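Local coordinates for protein carbohydrate binding family 6 (Clostridium thermocellum, PDB 5A8C) that probably hydrolyses terminal alpha-L-arabinofuranosyl residues as a glycoside hydrolase of family 43 built on a five-bladed beta-propeller, at residues W159-G164 against F209-Y214; M204-F209 against F224-D229; I237-S242 against Q250-I255. All blocks are in the same frame, centred on the assembly; numbering follows the deposited sequence. Where two conformers were deposited one is given.

Interaction 1. Residues W159-G164 against F209-Y214; sequences WLFDPG and FFEAAY. With TRS (2-amino-2-hydroxymethyl-propane-1,3-diol), chain C.
Asp-162 and Glu-211 approach each other around one molecule of TRS, which probably comes from the crystallisation liquor. TRS O1 donates to Asp-162 OD1 over 2.8 Å and TRS O2 to Asp-162 OD2 over 2.7 Å, so the ligand spans both oxygens of this carboxylate. TRS N donates to Glu-211 OE1 at 3.1 Å. Asp-162 OD2 is gripped a second time, on its anti lone pair, by the backbone N of Ala-212 at 3.0 Å; the bond is bent, with 138° at the hydrogen. Glu-211 CB also packs against Asp-162 OD2, and Glu-211 CG, set between the backbone N and the carbonyl carbon (chi1 61°), comes up beside TRS O2. The Phe-161 ring carries Asp-162 OD1 toward the rim of one face and Trp-159 CB over the centre of the opposite face; TRS O1 lies over the same face as Asp-162 OD1, 3.3 Å from Phe-161 CE2. Farther out, Trp-159 turns the CZ3-CH2 edge of its six-membered ring into the face of Phe-210 in a T-shaped pair, with centroids 5.0 Å apart and planes at 81°. Water 2 donates to Asp-162 O and accepts from Ala-213 N. Phe-210 and Glu-211 both face Ala-227 of strand 221-228, a classic beta bulge. TRS is also hydrogen-bonded to Asp-39, Tyr-66, His-268 and Arg-299. Two acidic side chains, with Asp-162 OD2 and Glu-211 OE1 4.2 Å apart, thus share one polyhydroxylated ligand, an arrangement consistent with a family 43 sugar-binding active site at the propeller centre.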
loop_
_atom_site.group_PDB
_atom_site.type_symbol
_atom_site.label_atom_id
_atom_site.label_comp_id
_atom_site.label_asym_id
_atom_site.label_seq_id
_atom_site.Cartn_x
_atom_site.Cartn_y
_atom_site.Cartn_z
ATOM N N TRP A 159 10.128 -10.446 5.414
ATOM C CA TRP A 159 9.334 -9.526 6.203
ATOM C C TRP A 159 7.884 -9.848 5.867
ATOM O O TRP A 159 7.441 -9.634 4.769
ATOM C CB TRP A 159 9.665 -8.060 5.953
ATOM C CG TRP A 159 11.058 -7.678 6.289
ATOM C CD1 TRP A 159 11.829 -8.147 7.306
ATOM C CD2 TRP A 159 11.851 -6.673 5.612
ATOM N NE1 TRP A 159 13.068 -7.546 7.277
ATOM C CE2 TRP A 159 13.101 -6.613 6.268
ATOM C CE3 TRP A 159 11.640 -5.852 4.480
ATOM C CZ2 TRP A 159 14.132 -5.769 5.846
ATOM C CZ3 TRP A 159 12.667 -5.040 4.078
ATOM C CH2 TRP A 159 13.900 -4.984 4.759
ATOM N N LEU A 160 7.174 -10.395 6.859
ATOM C CA LEU A 160 5.812 -10.840 6.612
ATOM C C LEU A 160 4.869 -9.632 6.820
ATOM O O LEU A 160 4.282 -9.449 7.887
ATOM C CB LEU A 160 5.488 -12.054 7.441
ATOM C CG LEU A 160 4.273 -12.829 6.970
ATOM C CD1 LEU A 160 4.609 -13.550 5.717
ATOM C CD2 LEU A 160 4.038 -13.951 7.973
ATOM N N PHE A 161 4.773 -8.802 5.789
ATOM C CA PHE A 161 4.091 -7.541 5.918
ATOM C C PHE A 161 3.636 -7.020 4.564
ATOM O O PHE A 161 3.770 -7.674 3.513
ATOM C CB PHE A 161 4.915 -6.542 6.758
ATOM C CG PHE A 161 6.171 -5.986 6.158
ATOM C CD1 PHE A 161 6.572 -6.140 4.822
ATOM C CD2 PHE A 161 6.964 -5.183 6.968
ATOM C CE1 PHE A 161 7.696 -5.546 4.331
ATOM C CE2 PHE A 161 8.105 -4.568 6.463
ATOM C CZ PHE A 161 8.450 -4.720 5.132
ATOM N N ASP A 162 3.125 -5.771 4.587
ATOM C CA ASP A 162 2.851 -4.986 3.387
ATOM C C ASP A 162 1.845 -5.670 2.431
ATOM O O ASP A 162 2.131 -5.880 1.253
ATOM C CB ASP A 162 4.120 -4.554 2.657
ATOM C CG ASP A 162 4.896 -3.418 3.323
ATOM O OD1 ASP A 162 4.621 -3.084 4.487
ATOM O OD2 ASP A 162 5.794 -2.918 2.602
ATOM N N PRO A 163 0.656 -5.975 2.925
ATOM C CA PRO A 163 -0.326 -6.622 2.078
ATOM C C PRO A 163 -0.755 -5.776 0.920
ATOM O O PRO A 163 -0.910 -4.555 1.021
ATOM C CB PRO A 163 -1.515 -6.852 3.006
ATOM C CG PRO A 163 -1.379 -5.749 4.040
ATOM C CD PRO A 163 0.091 -5.638 4.252
ATOM N N GLY A 164 -1.072 -6.428 -0.192
ATOM C CA GLY A 164 -1.732 -5.836 -1.348
ATOM C C GLY A 164 -2.825 -6.753 -1.822
ATOM O O GLY A 164 -2.518 -7.854 -2.278
ATOM N N PHE A 209 13.077 -7.303 -5.293
ATOM C CA PHE A 209 11.904 -7.011 -4.477
ATOM C C PHE A 209 12.289 -6.682 -3.040
ATOM O O PHE A 209 13.050 -7.440 -2.394
ATOM C CB PHE A 209 10.958 -8.249 -4.459
ATOM C CG PHE A 209 9.765 -8.069 -3.591
ATOM C CD1 PHE A 209 8.709 -7.244 -3.991
ATOM C CD2 PHE A 209 9.678 -8.680 -2.361
ATOM C CE1 PHE A 209 7.597 -7.062 -3.180
ATOM C CE2 PHE A 209 8.573 -8.516 -1.565
ATOM C CZ PHE A 209 7.542 -7.681 -1.953
ATOM N N PHE A 210 11.687 -5.610 -2.506
ATOM C CA PHE A 210 11.976 -5.170 -1.157
ATOM C C PHE A 210 10.736 -5.086 -0.296
ATOM O O PHE A 210 10.730 -5.606 0.821
ATOM C CB PHE A 210 12.745 -3.824 -1.205
ATOM C CG PHE A 210 13.381 -3.392 0.056
ATOM C CD1 PHE A 210 14.460 -4.093 0.609
ATOM C CD2 PHE A 210 12.957 -2.229 0.694
ATOM C CE1 PHE A 210 15.107 -3.630 1.753
ATOM C CE2 PHE A 210 13.572 -1.770 1.868
ATOM C CZ PHE A 210 14.652 -2.459 2.357
ATOM N N GLU A 211 9.717 -4.357 -0.756
ATOM C CA GLU A 211 8.483 -4.282 0.044
ATOM C C GLU A 211 7.366 -3.725 -0.879
ATOM O O GLU A 211 7.582 -3.598 -2.082
ATOM C CB GLU A 211 8.700 -3.481 1.350
ATOM C CG GLU A 211 9.109 -2.090 1.043
ATOM C CD GLU A 211 9.800 -1.293 2.235
ATOM O OE1 GLU A 211 9.735 -1.647 3.451
ATOM O OE2 GLU A 211 10.232 -0.173 1.861
ATOM N N ALA A 212 6.199 -3.471 -0.296
ATOM C CA ALA A 212 5.156 -2.727 -1.029
ATOM C C ALA A 212 4.499 -3.484 -2.179
ATOM O O ALA A 212 4.026 -2.846 -3.128
ATOM C CB ALA A 212 5.600 -1.327 -1.451
ATOM N N ALA A 213 4.393 -4.808 -2.097
ATOM C CA ALA A 213 3.717 -5.566 -3.156
ATOM C C ALA A 213 2.321 -4.974 -3.457
ATOM O O ALA A 213 1.531 -4.701 -2.557
ATOM C CB ALA A 213 3.563 -7.023 -2.751
ATOM N N TYR A 214 1.988 -4.947 -4.744
ATOM C CA TYR A 214 0.728 -4.339 -5.172
ATOM C C TYR A 214 0.289 -4.993 -6.464
ATOM O O TYR A 214 1.112 -5.267 -7.345
ATOM C CB TYR A 214 0.897 -2.814 -5.360
ATOM C CG TYR A 214 -0.384 -2.055 -5.462
ATOM C CD1 TYR A 214 -1.020 -1.604 -4.335
ATOM C CD2 TYR A 214 -0.979 -1.861 -6.690
ATOM C CE1 TYR A 214 -2.223 -0.879 -4.447
ATOM C CE2 TYR A 214 -2.184 -1.158 -6.810
ATOM C CZ TYR A 214 -2.790 -0.722 -5.666
ATOM O OH TYR A 214 -3.975 0.005 -5.774
HETATM C C TRS C . 7.087 0.079 5.579
HETATM C C1 TRS C . 7.355 -1.324 6.110
HETATM C C2 TRS C . 6.131 0.017 4.398
HETATM C C3 TRS C . 6.549 1.010 6.701
HETATM N N TRS C . 8.392 0.660 5.084
HETATM O O1 TRS C . 6.112 -1.907 6.491
HETATM O O2 TRS C . 6.769 -0.537 3.242
HETATM O O3 TRS C . 6.473 2.354 6.335
HETATM O O HOH W 1 1.929 -3.315 -0.332
HETATM O O HOH W 2 4.718 -6.683 0.159
#

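Interaction 2. Residues M204-F209 against F224-D229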
loop_
_atom_site.group_PDB
_atom_site.type_symbol
_atom_site.label_atom_id
_atom_site.label_comp_id
_atom_site.label_asym_id
_atom_site.label_seq_id
_atom_site.Cartn_x
_atom_site.Cartn_y
_atom_site.Cartn_z
ATOM N N MET A 204 6.181 -15.987 -5.305
ATOM C CA MET A 204 6.474 -15.250 -6.532
ATOM C C MET A 204 7.864 -14.679 -6.431
ATOM O O MET A 204 8.459 -14.605 -5.365
ATOM C CB MET A 204 5.449 -14.121 -6.773
ATOM C CG MET A 204 4.061 -14.592 -7.036
ATOM S SD MET A 204 2.826 -13.311 -7.132
ATOM C CE MET A 204 3.491 -12.303 -8.456
ATOM N N SER A 205 8.381 -14.224 -7.565
ATOM C CA SER A 205 9.694 -13.611 -7.623
ATOM C C SER A 205 9.654 -12.343 -8.485
ATOM O O SER A 205 8.997 -12.298 -9.515
ATOM C CB SER A 205 10.746 -14.567 -8.227
ATOM O OG SER A 205 10.774 -15.838 -7.622
ATOM N N ALA A 206 10.365 -11.330 -8.017
ATOM C CA ALA A 206 10.499 -10.082 -8.790
ATOM C C ALA A 206 11.881 -9.535 -8.533
ATOM O O ALA A 206 12.366 -9.553 -7.408
ATOM C CB ALA A 206 9.454 -9.027 -8.370
ATOM N N PRO A 207 12.529 -8.962 -9.566
ATOM C CA PRO A 207 13.886 -8.505 -9.401
ATOM C C PRO A 207 13.997 -7.471 -8.276
ATOM O O PRO A 207 13.298 -6.449 -8.266
ATOM C CB PRO A 207 14.212 -7.886 -10.765
ATOM C CG PRO A 207 13.300 -8.488 -11.714
ATOM C CD PRO A 207 12.066 -8.817 -10.972
ATOM N N ARG A 208 14.904 -7.707 -7.347
ATOM C CA ARG A 208 15.235 -6.754 -6.323
ATOM C C ARG A 208 14.040 -6.408 -5.410
ATOM O O ARG A 208 13.992 -5.320 -4.828
ATOM C CB ARG A 208 15.903 -5.503 -6.939
ATOM C CG ARG A 208 17.239 -5.866 -7.590
ATOM C CD ARG A 208 17.761 -4.831 -8.586
ATOM N NE ARG A 208 16.912 -4.736 -9.768
ATOM C CZ ARG A 208 16.019 -3.776 -9.970
ATOM N NH1 ARG A 208 15.805 -2.806 -9.078
ATOM N NH2 ARG A 208 15.289 -3.853 -11.062
ATOM N N PHE A 209 13.077 -7.303 -5.293
ATOM C CA PHE A 209 11.904 -7.011 -4.477
ATOM C C PHE A 209 12.289 -6.682 -3.040
ATOM O O PHE A 209 13.050 -7.440 -2.394
ATOM C CB PHE A 209 10.958 -8.249 -4.459
ATOM C CG PHE A 209 9.765 -8.069 -3.591
ATOM C CD1 PHE A 209 8.709 -7.244 -3.991
ATOM C CD2 PHE A 209 9.678 -8.680 -2.361
ATOM C CE1 PHE A 209 7.597 -7.062 -3.180
ATOM C CE2 PHE A 209 8.573 -8.516 -1.565
ATOM C CZ PHE A 209 7.542 -7.681 -1.953
ATOM N N PHE A 224 2.097 -6.463 -11.383
ATOM C CA PHE A 224 2.664 -6.616 -10.061
ATOM C C PHE A 224 3.691 -5.498 -9.890
ATOM O O PHE A 224 4.703 -5.466 -10.578
ATOM C CB PHE A 224 3.345 -7.977 -9.885
ATOM C CG PHE A 224 3.937 -8.119 -8.513
ATOM C CD1 PHE A 224 3.132 -8.583 -7.467
ATOM C CD2 PHE A 224 5.230 -7.775 -8.235
ATOM C CE1 PHE A 224 3.667 -8.690 -6.195
ATOM C CE2 PHE A 224 5.731 -7.862 -6.941
ATOM C CZ PHE A 224 4.931 -8.327 -5.932
ATOM N N SER A 225 3.374 -4.554 -9.009
ATOM C CA SER A 225 4.269 -3.418 -8.741
ATOM C C SER A 225 4.772 -3.491 -7.303
ATOM O O SER A 225 4.150 -4.154 -6.450
ATOM C CB SER A 225 3.609 -2.099 -9.092
ATOM O OG SER A 225 2.413 -1.892 -8.368
ATOM N N TYR A 226 5.891 -2.852 -7.036
ATOM C CA TYR A 226 6.573 -3.065 -5.777
ATOM C C TYR A 226 7.653 -2.029 -5.583
ATOM O O TYR A 226 8.078 -1.364 -6.562
ATOM C CB TYR A 226 7.185 -4.459 -5.712
ATOM C CG TYR A 226 8.223 -4.751 -6.772
ATOM C CD1 TYR A 226 7.858 -5.113 -8.063
ATOM C CD2 TYR A 226 9.570 -4.654 -6.491
ATOM C CE1 TYR A 226 8.812 -5.391 -9.023
ATOM C CE2 TYR A 226 10.547 -4.936 -7.442
ATOM C CZ TYR A 226 10.164 -5.316 -8.720
ATOM O OH TYR A 226 11.092 -5.676 -9.687
ATOM N N ALA A 227 8.141 -1.895 -4.364
ATOM C CA ALA A 227 9.321 -1.108 -4.077
ATOM C C ALA A 227 10.557 -2.003 -4.148
ATOM O O ALA A 227 10.600 -3.075 -3.521
ATOM C CB ALA A 227 9.220 -0.437 -2.722
ATOM N N SER A 228 11.546 -1.540 -4.900
ATOM C CA SER A 228 12.820 -2.297 -5.044
ATOM C C SER A 228 13.745 -1.980 -3.896
ATOM O O SER A 228 13.550 -1.061 -3.097
ATOM C CB SER A 228 13.437 -2.055 -6.393
ATOM O OG SER A 228 13.804 -0.717 -6.535
ATOM N N ASP A 229 14.810 -2.814 -3.817
ATOM C CA ASP A 229 15.780 -2.685 -2.752
ATOM C C ASP A 229 16.766 -1.519 -3.031
ATOM O O ASP A 229 16.574 -0.735 -3.934
ATOM C CB ASP A 229 16.403 -4.032 -2.509
ATOM C CG ASP A 229 17.272 -4.547 -3.648
ATOM O OD1 ASP A 229 17.790 -3.733 -4.442
ATOM O OD2 ASP A 229 17.416 -5.807 -3.721
HETATM O O HOH W 3 16.870 -2.138 -6.661
HETATM O O HOH W 4 15.857 -7.568 -2.339
#
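Tyr-226 is embraced by the loop at Ala-206 to Phe-209, a type II turn closed by the bond from Phe-209 N to Ala-206 O. Phe-209 and Ser-228 form an antiparallel non-hydrogen-bonded pair with diverging side chains. Tyr-226 OH donates to Pro-207 O over 2.7 Å, in the carbonyl plane and on a lone pair, and Asp-229 N donates to Arg-208 O at 2.8 Å. The apolar contacts centre on three rings. Tyr-226 CG sits between the backbone N and the carbonyl carbon (chi1 61°), and over one face of its ring Ala-206 CB makes a CH-pi contact, 4.1 Å from the centroid, while Phe-209 brings CD1 to 3.6 Å from Tyr-226 CB. The two rings meet obliquely, planes 51° apart. Phe-209 CE1 lies at the edge of the Phe-224 ring, and Met-204 makes an oblique Met-aromatic contact with that ring through SD, its CE 3.9 Å from Phe-224 CD1. Two waters bridge the polar groups: water 3 accepts from Arg-208 NH1 in the guanidinium plane and lies 2.9 Å from Asp-229 OD1, and water 4 joins Asp-229 OD2 to Phe-209 O. Arg-208 NH2 salt-bridges Glu-238, and Asp-229 OD1 also bonds Ser-231. The loop after strand 200-204 thus lies across strand 221-228, with Ile-185 of strand 185-190 and Met-240 of strand 237-242 also against Ala-206 and Phe-224.

Interaction 3. Residues I237-S242 against Q250-I255; sequences IEYMMS and QYKGVI
Residues Ile-237 to Ser-242 and Gln-250 to Ile-255 form an antiparallel pair whose strand axes approach to 4.4 Å, with N-to-C directions 141° apart. Met-241 and Gln-250 exchange two backbone hydrogen bonds; Tyr-239 N donates to Gly-253 O and Tyr-239 O accepts from Lys-252 N; with Lys-252 and Gly-253 both facing Tyr-239 this is a classic beta bulge, and it shifts the register by one. Gly-253 takes backbone angles at which a CB would jam against the preceding carbonyl oxygen. At the far end Ile-255 N donates to Ile-237 O at 2.8 Å. This hairpin supplies the last two strands of a four-stranded antiparallel sheet, one blade of the five-bladed propeller, with strand 250-256 at its edge. On the face with Glu-238, Met-240 and Val-254, Tyr-251 OH donates to Glu-238 OE1 over 2.6 Å, reaching the anti side 25° out of the carboxylate plane. Glu-238 OE1 also forms a salt bridge with Arg-208 NH2, and OE2 is hydrogen-bonded to Ser-228 OG. On the other face Lys-252 CB lies over the Tyr-239 ring in a CH-pi contact, 3.8 Å from the centroid and offset toward the rim near CZ. Ile-255 crosses this tyrosine at about a right angle, CG1 3.5 Å from Tyr-239 CD1, and Lys-252 CG rests 3.8 Å from Met-241 SD. Tyr-239 OH bonds Ile-314 N and water 5, which donates to Lys-252 O.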
loop_
_atom_site.group_PDB
_atom_site.type_symbol
_atom_site.label_atom_id
_atom_site.label_comp_id
_atom_site.label_asym_id
_atom_site.label_seq_id
_atom_site.Cartn_x
_atom_site.Cartn_y
_atom_site.Cartn_z
ATOM N N ILE A 237 9.812 2.410 -7.413
ATOM C CA ILE A 237 8.614 1.615 -7.656
ATOM C C ILE A 237 8.767 1.011 -9.049
ATOM O O ILE A 237 8.860 1.749 -10.040
ATOM C CB ILE A 237 7.325 2.427 -7.542
ATOM C CG1 ILE A 237 7.228 3.191 -6.239
ATOM C CG2 ILE A 237 6.127 1.501 -7.765
ATOM C CD1 ILE A 237 7.396 2.362 -4.958
ATOM N N GLU A 238 8.849 -0.309 -9.087
ATOM C CA GLU A 238 9.092 -1.056 -10.317
ATOM C C GLU A 238 7.968 -2.040 -10.519
ATOM O O GLU A 238 7.077 -2.174 -9.681
ATOM C CB GLU A 238 10.468 -1.701 -10.284
ATOM C CG GLU A 238 11.534 -0.682 -9.848
ATOM C CD GLU A 238 12.980 -1.073 -10.053
ATOM O OE1 GLU A 238 13.288 -1.774 -11.046
ATOM O OE2 GLU A 238 13.822 -0.648 -9.269
ATOM N N TYR A 239 7.934 -2.709 -11.694
ATOM C CA TYR A 239 6.794 -3.565 -11.963
ATOM C C TYR A 239 7.093 -4.626 -13.004
ATOM O O TYR A 239 8.039 -4.552 -13.787
ATOM C CB TYR A 239 5.545 -2.751 -12.374
ATOM C CG TYR A 239 5.536 -2.256 -13.808
ATOM C CD1 TYR A 239 6.482 -1.318 -14.249
ATOM C CD2 TYR A 239 4.619 -2.708 -14.722
ATOM C CE1 TYR A 239 6.492 -0.881 -15.549
ATOM C CE2 TYR A 239 4.614 -2.274 -16.043
ATOM C CZ TYR A 239 5.542 -1.326 -16.432
ATOM O OH TYR A 239 5.548 -0.949 -17.759
ATOM N N MET A 240 6.178 -5.600 -12.974
ATOM C CA MET A 240 6.116 -6.716 -13.906
ATOM C C MET A 240 4.714 -6.844 -14.457
ATOM O O MET A 240 3.753 -6.417 -13.800
ATOM C CB MET A 240 6.480 -8.029 -13.228
ATOM C CG MET A 240 7.737 -8.031 -12.392
ATOM S SD MET A 240 8.202 -9.663 -11.780
ATOM C CE MET A 240 6.903 -10.096 -10.749
ATOM N N MET A 241 4.563 -7.497 -15.601
ATOM C CA MET A 241 3.263 -7.764 -16.202
ATOM C C MET A 241 3.113 -9.238 -16.501
ATOM O O MET A 241 4.103 -9.929 -16.826
ATOM C CB MET A 241 3.082 -6.985 -17.512
ATOM C CG MET A 241 2.935 -5.496 -17.293
ATOM S SD MET A 241 3.003 -4.512 -18.804
ATOM C CE MET A 241 1.470 -4.990 -19.549
ATOM N N SER A 242 1.853 -9.704 -16.490
ATOM C CA SER A 242 1.539 -11.095 -16.829
ATOM C C SER A 242 0.150 -11.184 -17.405
ATOM O O SER A 242 -0.709 -10.330 -17.146
ATOM C CB SER A 242 1.595 -11.963 -15.585
ATOM O OG SER A 242 1.335 -13.330 -15.952
ATOM N N GLN A 250 6.845 -10.913 -16.177
ATOM C CA GLN A 250 8.099 -10.443 -16.757
ATOM C C GLN A 250 8.280 -8.990 -16.365
ATOM O O GLN A 250 7.366 -8.144 -16.444
ATOM C CB GLN A 250 8.064 -10.555 -18.286
ATOM C CG GLN A 250 8.023 -12.030 -18.736
ATOM C CD GLN A 250 9.305 -12.816 -18.476
ATOM O OE1 GLN A 250 10.382 -12.255 -18.272
ATOM N NE2 GLN A 250 9.189 -14.110 -18.487
ATOM N N TYR A 251 9.501 -8.644 -15.974
ATOM C CA TYR A 251 9.869 -7.266 -15.540
ATOM C C TYR A 251 9.734 -6.317 -16.694
ATOM O O TYR A 251 10.168 -6.589 -17.829
ATOM C CB TYR A 251 11.325 -7.307 -15.048
ATOM C CG TYR A 251 11.823 -5.960 -14.631
ATOM C CD1 TYR A 251 11.561 -5.459 -13.382
ATOM C CD2 TYR A 251 12.534 -5.161 -15.534
ATOM C CE1 TYR A 251 12.003 -4.197 -13.016
ATOM C CE2 TYR A 251 12.996 -3.897 -15.192
ATOM C CZ TYR A 251 12.719 -3.415 -13.939
ATOM O OH TYR A 251 13.145 -2.148 -13.611
ATOM N N LYS A 252 9.183 -5.119 -16.405
ATOM C CA LYS A 252 8.924 -4.100 -17.404
ATOM C C LYS A 252 9.555 -2.735 -17.138
ATOM O O LYS A 252 9.635 -1.953 -18.083
ATOM C CB LYS A 252 7.449 -3.926 -17.623
ATOM C CG LYS A 252 6.729 -5.157 -18.115
ATOM C CD LYS A 252 7.168 -5.628 -19.478
ATOM C CE LYS A 252 6.401 -6.863 -19.909
ATOM N NZ LYS A 252 6.893 -7.421 -21.186
ATOM N N GLY A 253 10.024 -2.462 -15.937
ATOM C CA GLY A 253 10.699 -1.189 -15.666
ATOM C C GLY A 253 10.225 -0.492 -14.446
ATOM O O GLY A 253 9.684 -1.067 -13.499
ATOM N N VAL A 254 10.427 0.830 -14.453
ATOM C CA VAL A 254 10.179 1.740 -13.338
ATOM C C VAL A 254 8.907 2.537 -13.563
ATOM O O VAL A 254 8.731 3.177 -14.591
ATOM C CB VAL A 254 11.389 2.707 -13.171
ATOM C CG1 VAL A 254 11.081 3.774 -12.143
ATOM C CG2 VAL A 254 12.645 1.923 -12.783
ATOM N N ILE A 255 8.032 2.505 -12.572
ATOM C CA ILE A 255 6.862 3.380 -12.506
ATOM C C ILE A 255 7.176 4.712 -11.862
ATOM O O ILE A 255 6.769 5.767 -12.354
ATOM C CB ILE A 255 5.709 2.705 -11.757
ATOM C CG1 ILE A 255 5.268 1.438 -12.495
ATOM C CG2 ILE A 255 4.556 3.701 -11.575
ATOM C CD1 ILE A 255 4.185 0.655 -11.802
HETATM O O HOH W 5 7.829 -0.005 -18.718
#

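From the N terminus, the loop 159-164 comes first and waits 45 residues for 209-214, the closure of interaction 1. Segment 204-209 begins inside that span and overlaps 209-214 at Phe-209, but pairs with 224-229 beyond it, so interactions 1 and 2 cross. They also touch directly, through probable backbone bonds from Ala-227 N to Glu-211 O and from Ser-225 N to Tyr-214 O. Interaction 3 follows in series as a short hairpin. Its strand 237-242 neighbours strand 221-228 of interaction 2, with Met-240 N probably bonded to Phe-224 O. Interactions 1 and 2 join the sheet containing 164-167 and 200-204 to the sheet running from 212-218 to 250-256; interaction 3 pairs the last two strands of the second.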